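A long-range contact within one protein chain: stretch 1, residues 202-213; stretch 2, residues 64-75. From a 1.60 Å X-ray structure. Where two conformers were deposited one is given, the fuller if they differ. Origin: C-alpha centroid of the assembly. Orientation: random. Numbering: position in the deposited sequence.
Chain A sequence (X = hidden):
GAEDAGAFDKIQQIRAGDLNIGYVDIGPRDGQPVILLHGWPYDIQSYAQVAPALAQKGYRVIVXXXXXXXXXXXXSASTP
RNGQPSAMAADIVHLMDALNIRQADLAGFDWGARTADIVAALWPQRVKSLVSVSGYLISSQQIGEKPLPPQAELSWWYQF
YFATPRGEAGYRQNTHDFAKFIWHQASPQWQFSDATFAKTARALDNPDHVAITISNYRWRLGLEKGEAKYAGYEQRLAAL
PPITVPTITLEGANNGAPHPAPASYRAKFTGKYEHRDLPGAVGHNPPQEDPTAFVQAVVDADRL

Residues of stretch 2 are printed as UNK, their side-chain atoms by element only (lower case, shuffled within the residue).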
# COMPACT_ATOMS: atom_id res chain seq x y z
N ARG A 202 4.37 15.97 -4.62
CA ARG A 202 4.76 16.74 -3.48
C ARG A 202 5.10 15.84 -2.27
O ARG A 202 6.07 16.09 -1.50
CB ARG A 202 3.62 17.86 -3.21
CG ARG A 202 3.83 18.70 -1.98
CD ARG A 202 2.65 19.63 -1.56
NE ARG A 202 3.03 20.04 -0.19
CZ ARG A 202 3.97 20.97 0.12
NH1 ARG A 202 4.61 21.72 -0.82
NH2 ARG A 202 4.26 21.18 1.42
N ALA A 203 4.31 14.80 -2.06
CA ALA A 203 4.53 13.88 -0.98
C ALA A 203 5.73 12.98 -1.18
O ALA A 203 6.33 12.54 -0.20
CB ALA A 203 3.28 13.01 -0.76
N LEU A 204 6.16 12.78 -2.44
CA LEU A 204 7.38 12.06 -2.72
C LEU A 204 8.63 12.81 -2.42
O LEU A 204 9.72 12.24 -2.51
CB LEU A 204 7.40 11.57 -4.18
CG LEU A 204 6.10 10.87 -4.66
CD1 LEU A 204 6.21 10.43 -6.13
CD2 LEU A 204 5.70 9.67 -3.81
N ASP A 205 8.53 14.11 -2.14
CA ASP A 205 9.69 14.93 -1.75
C ASP A 205 9.97 14.82 -0.26
O ASP A 205 10.95 15.38 0.20
CB ASP A 205 9.44 16.39 -2.17
CG ASP A 205 9.46 16.56 -3.67
OD1 ASP A 205 10.18 15.81 -4.41
OD2 ASP A 205 8.74 17.45 -4.16
N ASN A 206 9.24 14.02 0.49
CA ASN A 206 9.59 13.65 1.84
C ASN A 206 11.06 13.25 1.91
O ASN A 206 11.55 12.48 1.07
CB ASN A 206 8.66 12.47 2.27
CG ASN A 206 8.95 11.98 3.70
OD1 ASN A 206 9.97 11.42 3.94
ND2 ASN A 206 7.96 12.09 4.59
N PRO A 207 11.79 13.73 2.93
CA PRO A 207 13.24 13.49 2.94
C PRO A 207 13.67 12.03 3.12
O PRO A 207 14.82 11.70 2.84
CB PRO A 207 13.73 14.32 4.12
CG PRO A 207 12.57 14.61 4.94
CD PRO A 207 11.35 14.64 4.00
N ASP A 208 12.74 11.17 3.52
CA ASP A 208 13.02 9.76 3.62
C ASP A 208 12.53 8.95 2.40
O ASP A 208 12.74 7.73 2.37
CB ASP A 208 12.25 9.18 4.82
CG ASP A 208 12.58 9.88 6.16
OD1 ASP A 208 13.80 10.12 6.36
OD2 ASP A 208 11.62 10.12 6.94
N HIS A 209 11.86 9.59 1.42
CA HIS A 209 11.21 8.82 0.40
C HIS A 209 12.18 7.94 -0.41
O HIS A 209 11.89 6.79 -0.70
CB HIS A 209 10.45 9.74 -0.56
CG HIS A 209 9.75 8.97 -1.65
ND1 HIS A 209 8.70 8.13 -1.37
CD2 HIS A 209 10.06 8.81 -2.95
CE1 HIS A 209 8.36 7.50 -2.49
NE2 HIS A 209 9.19 7.90 -3.44
N VAL A 210 13.30 8.52 -0.78
CA VAL A 210 14.27 7.75 -1.57
C VAL A 210 14.76 6.61 -0.76
O VAL A 210 14.83 5.47 -1.29
CB VAL A 210 15.41 8.65 -2.10
CG1 VAL A 210 16.54 7.82 -2.73
CG2 VAL A 210 14.85 9.63 -3.12
N ALA A 211 15.19 6.90 0.49
CA ALA A 211 15.78 5.86 1.29
C ALA A 211 14.80 4.70 1.46
O ALA A 211 15.17 3.52 1.39
CB ALA A 211 16.23 6.39 2.63
N ILE A 212 13.52 5.01 1.73
CA ILE A 212 12.50 3.97 1.95
C ILE A 212 12.27 3.19 0.66
O ILE A 212 12.13 1.93 0.70
CB ILE A 212 11.18 4.57 2.48
CG1 ILE A 212 11.40 5.16 3.86
CG2 ILE A 212 10.07 3.52 2.52
CD1 ILE A 212 11.82 4.18 4.93
N THR A 213 12.20 3.88 -0.47
CA THR A 213 12.00 3.23 -1.74
C THR A 213 13.15 2.23 -2.01
O THR A 213 12.92 1.05 -2.36
CB THR A 213 11.95 4.24 -2.86
OG1 THR A 213 10.80 5.08 -2.69
CG2 THR A 213 11.84 3.59 -4.25
N UNK A 64 -3.56 7.09 5.97
CA UNK A 64 -2.27 7.53 6.35
C UNK A 64 -1.25 7.57 5.26
O UNK A 64 -1.30 6.74 4.35
c UNK A 64 -2.47 5.20 6.86
c UNK A 64 -3.74 5.63 6.21
c UNK A 64 -1.85 6.47 7.39
N UNK A 65 -0.31 8.50 5.38
CA UNK A 65 0.91 8.41 4.57
C UNK A 65 1.76 7.29 5.15
O UNK A 65 2.04 7.23 6.37
c UNK A 65 0.26 13.20 2.60
c UNK A 65 0.72 12.10 1.86
c UNK A 65 1.72 9.69 4.61
o UNK A 65 -0.19 14.30 1.94
c UNK A 65 0.23 13.13 3.99
c UNK A 65 1.12 10.94 2.53
c UNK A 65 0.71 12.00 4.63
c UNK A 65 1.17 10.89 3.91
N UNK A 66 2.23 6.37 4.31
CA UNK A 66 3.20 5.38 4.73
C UNK A 66 4.59 6.06 5.09
O UNK A 66 4.84 7.16 4.67
c UNK A 66 2.16 3.49 3.27
c UNK A 66 2.60 2.53 2.18
c UNK A 66 1.61 2.74 4.45
c UNK A 66 3.41 4.34 3.65
N UNK A 67 5.42 5.33 5.84
CA UNK A 67 6.78 5.77 6.05
C UNK A 67 7.44 6.11 4.67
O UNK A 67 7.23 5.38 3.69
c UNK A 67 8.72 2.45 6.89
c UNK A 67 7.56 4.72 6.84
c UNK A 67 9.22 1.98 9.28
n UNK A 67 8.80 1.90 10.50
n UNK A 67 10.53 1.76 9.02
n UNK A 67 8.37 2.25 8.28
c UNK A 67 7.67 3.33 6.19
N UNK A 68 8.10 7.24 4.61
CA UNK A 68 8.69 7.73 3.38
C UNK A 68 7.81 8.62 2.51
O UNK A 68 8.18 8.93 1.39
N UNK A 69 6.63 9.01 2.99
CA UNK A 69 5.71 9.82 2.22
C UNK A 69 5.09 10.95 3.03
O UNK A 69 4.76 10.82 4.22
c UNK A 69 4.56 9.00 1.65
c UNK A 69 5.72 5.56 0.60
c UNK A 69 5.47 5.64 -0.78
c UNK A 69 4.95 7.83 0.82
c UNK A 69 5.08 6.80 -1.36
c UNK A 69 4.77 7.87 -0.55
c UNK A 69 5.42 6.65 1.41
o UNK A 69 5.78 4.54 -1.61
N UNK A 70 4.89 12.08 2.33
CA UNK A 70 4.04 13.14 2.86
C UNK A 70 4.57 13.65 4.21
O UNK A 70 5.75 13.88 4.41
N UNK A 71 3.65 13.83 5.14
CA UNK A 71 4.01 14.33 6.45
C UNK A 71 4.25 13.22 7.49
O UNK A 71 4.34 13.51 8.72
c UNK A 71 2.74 16.46 6.08
o UNK A 71 1.68 14.55 7.10
c UNK A 71 2.89 15.28 6.96
N UNK A 72 4.37 11.96 7.07
CA UNK A 72 4.80 10.95 7.96
C UNK A 72 6.32 11.09 8.15
O UNK A 72 7.04 11.13 7.16
c UNK A 72 5.17 8.46 8.27
c UNK A 72 4.42 9.57 7.48
o UNK A 72 2.99 9.43 7.72
N UNK A 73 6.80 11.06 9.40
CA UNK A 73 8.24 11.28 9.65
C UNK A 73 8.71 10.31 10.73
O UNK A 73 7.91 9.81 11.52
n UNK A 73 7.70 15.13 12.94
n UNK A 73 8.92 13.66 14.31
c UNK A 73 7.87 13.22 11.30
c UNK A 73 8.03 14.63 14.14
c UNK A 73 8.20 14.68 11.61
c UNK A 73 8.54 12.76 10.04
n UNK A 73 7.45 15.16 15.22
N UNK A 74 9.99 10.01 10.70
CA UNK A 74 10.59 9.25 11.81
C UNK A 74 10.78 10.20 13.00
O UNK A 74 11.27 11.31 12.86
c UNK A 74 11.35 5.24 8.81
c UNK A 74 11.74 6.17 10.98
c UNK A 74 11.76 7.46 10.46
c UNK A 74 11.56 5.05 10.13
c UNK A 74 11.43 6.53 8.28
c UNK A 74 11.59 7.62 9.10
c UNK A 74 11.93 8.65 11.37
N UNK A 75 10.52 9.68 14.19
CA UNK A 75 10.70 10.45 15.42
C UNK A 75 12.17 10.71 15.71
O UNK A 75 12.51 11.76 16.29
c UNK A 75 10.06 9.70 16.58
c UNK A 75 8.07 8.48 17.42
c UNK A 75 7.79 10.82 16.60
c UNK A 75 8.55 9.51 16.44
O HOH W 1 8.89 8.95 6.70
O HOH W 2 6.52 15.74 1.60
O HOH W 3 11.70 11.56 9.07

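Position 64 carries three carbons that close a ring onto its own backbone N, which makes it Pro64; it lies beyond the reach of stretch 1. Position 65 has one carbon leading to a six-carbon ring that bears an oxygen, and the ring touches Ala203; it is Tyr65. Its ring atom CE1 lies 3.8 Å from Ala203 CB, a small apolar contact. At 66, four carbons fork at the second and do not touch stretch 1: Leu66.

Position 67 shows three carbons, a nitrogen, and a carbon carrying two more nitrogens, and the aliphatic part passes Ile212; it is Arg67. Its guanidinium nitrogens are bonded elsewhere in the structure, while its CD lies 4.1 Å from Ile212 CD1.

Position 68 has no side-chain atoms, and its backbone lies directly against Asp208, His209 and Ile212; it is Gly68. Its phi/psi of 90/8, in a type II turn, would jam a CB against the preceding carbonyl, and that CB would also stand 2.8 Å from Ile212 CB. Here the helix packs directly on the backbone.

Position 69 again has a six-carbon ring with one oxygen. Its CB points away, but the ring returns to receive the edge of His209 on its face and to touch Leu204; it is Tyr69. The two ring centroids are 4.9 Å apart with planes at 70°, and Tyr69 CE2 lies 3.8 Å from Leu204 CD2.

Position 70, bare once more, meets Ala203 and Asn206 through its backbone and is Gly70. Positive phi favours glycine in this type II' turn, and a CB would strike Tyr65 CE1 at 2.3 Å.

Positions 71 and 72 each have a carbon carrying one oxygen and one carbon; the first is exposed and makes no contact, while the second meets Asn206 through its backbone O. They are Thr71 and Thr72. Thr72 OG1 donates to Tyr65 O at 2.8 Å, tying the loop together.

Position 73, with three carbons, a nitrogen and a carbon bearing two nitrogens, sends its long chain away from the contact; it is Arg73. Position 74 has one carbon and a plain six-carbon ring whose edge meets Ile212 and the carboxylate of Asp208; it is Phe74, with CZ 4.0 Å from Ile212 CD1. Position 75, four carbons forked at the second and out of reach, is Leu75.

The contact works chiefly through loop backbone, much of it buried, whose N and O atoms need partners and find several of them on stretch 1. Gly70 N donates to Ala203 O at 2.9 Å, nearly straight at 174°, and His209 ND1 donates to Gly68 O at 2.9 Å. Asn206 ND2 bridges Gly70 O (2.8 Å) and Thr72 O (2.9 Å), while its OD1 accepts from Asp208 N (2.8 Å), capping the turn into the helix. Water 1 links Gly68 N, Thr72 O and Asp208 OD2, and apolar side chains pack around this polar network.

Stretch 2 (64-75) PYLRGYGTTRFL
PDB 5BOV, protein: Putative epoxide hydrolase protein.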